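Local coordinates for AmbC (Sorangium cellulosum, PDB 5O15), which catalyses, as a bifunctional dehydratase-cyclase domain of a polyketide synthase, dehydration and heterocycle-forming cyclisation in ambruticin biosynthesis, at residues Trp172-Trp184 and Ile190-Glu202. Residues are numbered along the deposited sequence; the frame is centred on the assembly and turned at random. Where two conformers were deposited one is given.
Sequences WVGPAFRGVTAAW and IYADLALPEGVSE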
# COMPACT_ATOMS: atom_id res chain seq x y z
N TRP A 172 -10.58 0.63 15.45
CA TRP A 172 -9.61 -0.45 15.36
C TRP A 172 -8.17 -0.00 15.28
O TRP A 172 -7.31 -0.59 15.93
CB TRP A 172 -9.95 -1.30 14.14
CG TRP A 172 -11.29 -1.95 14.18
CD1 TRP A 172 -12.33 -1.68 13.37
CD2 TRP A 172 -11.73 -2.94 15.10
NE1 TRP A 172 -13.40 -2.46 13.70
CE2 TRP A 172 -13.05 -3.26 14.76
CE3 TRP A 172 -11.12 -3.62 16.17
CZ2 TRP A 172 -13.79 -4.24 15.42
CZ3 TRP A 172 -11.86 -4.59 16.84
CH2 TRP A 172 -13.18 -4.88 16.46
N VAL A 173 -7.84 0.93 14.39
CA VAL A 173 -6.44 1.09 14.04
C VAL A 173 -5.70 1.89 15.11
O VAL A 173 -6.28 2.67 15.89
CB VAL A 173 -6.26 1.73 12.67
CG1 VAL A 173 -6.99 0.99 11.60
CG2 VAL A 173 -6.62 3.17 12.64
N GLY A 174 -4.40 1.67 15.15
CA GLY A 174 -3.53 2.40 16.01
C GLY A 174 -2.93 3.61 15.34
O GLY A 174 -3.20 3.92 14.18
N PRO A 175 -2.10 4.35 16.09
CA PRO A 175 -1.67 5.68 15.63
C PRO A 175 -0.93 5.71 14.30
O PRO A 175 -1.02 6.70 13.58
CB PRO A 175 -0.74 6.13 16.77
CG PRO A 175 -1.16 5.39 17.94
CD PRO A 175 -1.72 4.10 17.50
N ALA A 176 -0.19 4.66 13.95
CA ALA A 176 0.57 4.70 12.70
C ALA A 176 -0.34 4.77 11.48
O ALA A 176 0.10 5.19 10.40
CB ALA A 176 1.50 3.49 12.57
N PHE A 177 -1.61 4.37 11.63
CA PHE A 177 -2.57 4.31 10.54
C PHE A 177 -3.63 5.40 10.66
O PHE A 177 -4.76 5.24 10.20
CB PHE A 177 -3.13 2.90 10.36
CG PHE A 177 -2.07 1.99 9.89
CD1 PHE A 177 -1.79 1.86 8.54
CD2 PHE A 177 -1.25 1.32 10.78
CE1 PHE A 177 -0.74 1.06 8.10
CE2 PHE A 177 -0.20 0.56 10.36
CZ PHE A 177 0.04 0.41 9.01
N ARG A 178 -3.21 6.55 11.21
CA ARG A 178 -3.99 7.79 11.17
C ARG A 178 -3.10 8.83 10.51
O ARG A 178 -2.50 9.66 11.19
CB ARG A 178 -4.46 8.22 12.57
CG ARG A 178 -5.68 7.45 13.04
CD ARG A 178 -6.29 8.01 14.35
NE ARG A 178 -5.59 7.44 15.48
CZ ARG A 178 -5.81 6.22 15.96
NH1 ARG A 178 -6.70 5.43 15.38
NH2 ARG A 178 -5.12 5.77 17.01
N GLY A 179 -2.96 8.74 9.18
CA GLY A 179 -1.97 9.51 8.47
C GLY A 179 -2.53 10.59 7.58
O GLY A 179 -1.78 11.09 6.73
N VAL A 180 -3.78 10.97 7.73
CA VAL A 180 -4.40 11.99 6.91
C VAL A 180 -4.60 13.24 7.76
O VAL A 180 -5.38 13.23 8.73
CB VAL A 180 -5.75 11.54 6.34
CG1 VAL A 180 -6.29 12.59 5.37
CG2 VAL A 180 -5.62 10.23 5.63
N THR A 181 -3.92 14.32 7.44
CA THR A 181 -4.09 15.50 8.27
C THR A 181 -5.20 16.40 7.76
O THR A 181 -5.75 17.17 8.56
CB THR A 181 -2.79 16.28 8.37
OG1 THR A 181 -2.47 16.79 7.09
CG2 THR A 181 -1.66 15.44 8.83
N ALA A 182 -5.58 16.34 6.49
CA ALA A 182 -6.67 17.15 5.95
C ALA A 182 -7.04 16.57 4.59
O ALA A 182 -6.19 15.98 3.92
CB ALA A 182 -6.24 18.60 5.77
N ALA A 183 -8.29 16.73 4.18
CA ALA A 183 -8.73 16.23 2.88
C ALA A 183 -9.92 17.06 2.40
O ALA A 183 -10.67 17.64 3.19
CB ALA A 183 -9.09 14.74 2.96
N TRP A 184 -10.11 17.06 1.09
CA TRP A 184 -11.17 17.78 0.41
C TRP A 184 -11.54 17.00 -0.83
O TRP A 184 -10.80 16.12 -1.28
CB TRP A 184 -10.70 19.15 -0.05
CG TRP A 184 -10.16 20.05 1.01
CD1 TRP A 184 -10.84 21.04 1.64
CD2 TRP A 184 -8.83 20.05 1.55
NE1 TRP A 184 -10.01 21.68 2.54
CE2 TRP A 184 -8.78 21.08 2.51
CE3 TRP A 184 -7.67 19.30 1.31
CZ2 TRP A 184 -7.62 21.39 3.23
CZ3 TRP A 184 -6.51 19.60 2.02
CH2 TRP A 184 -6.50 20.65 2.97
N ILE A 190 -10.36 13.24 -4.68
CA ILE A 190 -10.05 13.54 -3.29
C ILE A 190 -8.63 14.07 -3.23
O ILE A 190 -7.71 13.45 -3.78
CB ILE A 190 -10.21 12.30 -2.41
CG1 ILE A 190 -11.64 11.75 -2.52
CG2 ILE A 190 -9.85 12.62 -0.98
CD1 ILE A 190 -12.70 12.67 -2.00
N TYR A 191 -8.44 15.21 -2.59
CA TYR A 191 -7.15 15.83 -2.38
C TYR A 191 -6.83 15.75 -0.90
O TYR A 191 -7.69 16.06 -0.07
CB TYR A 191 -7.19 17.30 -2.85
CG TYR A 191 -7.36 17.38 -4.35
CD1 TYR A 191 -6.28 17.18 -5.16
CD2 TYR A 191 -8.60 17.59 -4.94
CE1 TYR A 191 -6.39 17.21 -6.53
CE2 TYR A 191 -8.73 17.62 -6.34
CZ TYR A 191 -7.62 17.43 -7.12
OH TYR A 191 -7.69 17.43 -8.51
N ALA A 192 -5.61 15.38 -0.54
CA ALA A 192 -5.31 15.20 0.87
C ALA A 192 -3.87 15.53 1.18
O ALA A 192 -2.97 15.34 0.35
CB ALA A 192 -5.64 13.78 1.33
N ASP A 193 -3.65 16.01 2.42
CA ASP A 193 -2.33 16.10 3.03
C ASP A 193 -2.12 14.84 3.87
O ASP A 193 -2.92 14.57 4.78
CB ASP A 193 -2.24 17.34 3.91
CG ASP A 193 -2.25 18.61 3.11
OD1 ASP A 193 -1.39 18.78 2.23
OD2 ASP A 193 -3.07 19.50 3.36
N LEU A 194 -1.04 14.12 3.57
CA LEU A 194 -0.69 12.86 4.23
C LEU A 194 0.60 13.06 5.00
O LEU A 194 1.54 13.68 4.51
CB LEU A 194 -0.48 11.75 3.21
CG LEU A 194 -1.58 11.55 2.17
CD1 LEU A 194 -1.23 10.36 1.28
CD2 LEU A 194 -2.96 11.36 2.78
N ALA A 195 0.68 12.51 6.21
CA ALA A 195 1.91 12.63 6.98
C ALA A 195 2.00 11.48 7.95
O ALA A 195 1.02 11.17 8.62
CB ALA A 195 1.97 13.94 7.77
N LEU A 196 3.17 10.85 7.99
CA LEU A 196 3.42 9.83 8.99
C LEU A 196 3.43 10.46 10.38
O LEU A 196 4.00 11.55 10.59
CB LEU A 196 4.77 9.16 8.75
CG LEU A 196 4.93 8.26 7.50
CD1 LEU A 196 6.36 7.84 7.29
CD2 LEU A 196 4.13 7.02 7.63
N PRO A 197 2.82 9.81 11.37
CA PRO A 197 2.88 10.32 12.75
C PRO A 197 4.29 10.29 13.31
O PRO A 197 5.19 9.59 12.82
CB PRO A 197 1.97 9.35 13.52
CG PRO A 197 1.16 8.67 12.48
CD PRO A 197 1.93 8.66 11.23
N GLU A 198 4.47 11.08 14.36
CA GLU A 198 5.73 11.15 15.06
C GLU A 198 6.17 9.75 15.48
O GLU A 198 5.34 8.89 15.80
CB GLU A 198 5.55 12.04 16.29
CG GLU A 198 6.67 12.03 17.32
CD GLU A 198 6.35 12.92 18.53
OE1 GLU A 198 5.46 13.80 18.42
OE2 GLU A 198 6.98 12.73 19.59
N GLY A 199 7.48 9.53 15.44
CA GLY A 199 8.04 8.24 15.78
C GLY A 199 8.11 7.39 14.54
O GLY A 199 9.20 7.01 14.09
N VAL A 200 6.94 7.13 13.94
CA VAL A 200 6.85 6.34 12.71
C VAL A 200 7.59 7.05 11.58
O VAL A 200 8.23 6.41 10.73
CB VAL A 200 5.36 6.16 12.38
CG1 VAL A 200 5.21 5.39 11.12
CG2 VAL A 200 4.64 5.47 13.53
N SER A 201 7.50 8.38 11.54
CA SER A 201 8.08 9.16 10.46
C SER A 201 9.60 9.01 10.39
O SER A 201 10.18 9.20 9.32
CB SER A 201 7.73 10.63 10.67
OG SER A 201 8.22 11.07 11.93
N GLU A 202 10.25 8.66 11.50
CA GLU A 202 11.71 8.62 11.51
C GLU A 202 12.27 7.55 10.60
O GLU A 202 13.41 7.68 10.14
CB GLU A 202 12.21 8.43 12.94
CG GLU A 202 11.95 9.62 13.84
CD GLU A 202 12.49 9.42 15.23
OE1 GLU A 202 12.33 10.33 16.07
OE2 GLU A 202 13.08 8.35 15.47
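I190 brings its CA to 3.4 Å from W184 O in a CA-H...O contact, close to where the hairpin of strands 180-186 and 189-195 turns, and the pairing of these two strands illustrates how an antiparallel ladder absorbs an extra residue. At Y191 the hydrogen-bonded pair is complete: its N reaches W184 O at 2.8 Å, and its O accepts W184 N. A192 faces A183 in a non-hydrogen-bonded pair, the two CB atoms 3.9 Å apart. Opposite D193 the partner strand holds one residue too many, T181: D193 N donates to A182 O while D193 O takes T181 N at 2.9 Å, a beta bulge. On the same face as W184, the D193 carboxylate stands almost perpendicular to the indole (88°) and brings OD2 in the ring plane to the edge, 3.6 Å from W184 CH2. Regular pairing resumes where L194 lies alongside V180, CD2 against CG2, and A195 N closes the ladder on G179 O at 2.9 Å. Beyond the strand, P197 sets CG against P175 O, and V200 meets A176 CB through CG2. D193 N and O thus both keep backbone partners across the bulge, while its carboxylate, bound through OD2 to W152 NE1 and through OD1 to R256 NE, joins the hairpin to W152 and to strand 254-261; the pairing with R256 would be expected to favour the charged carboxylate.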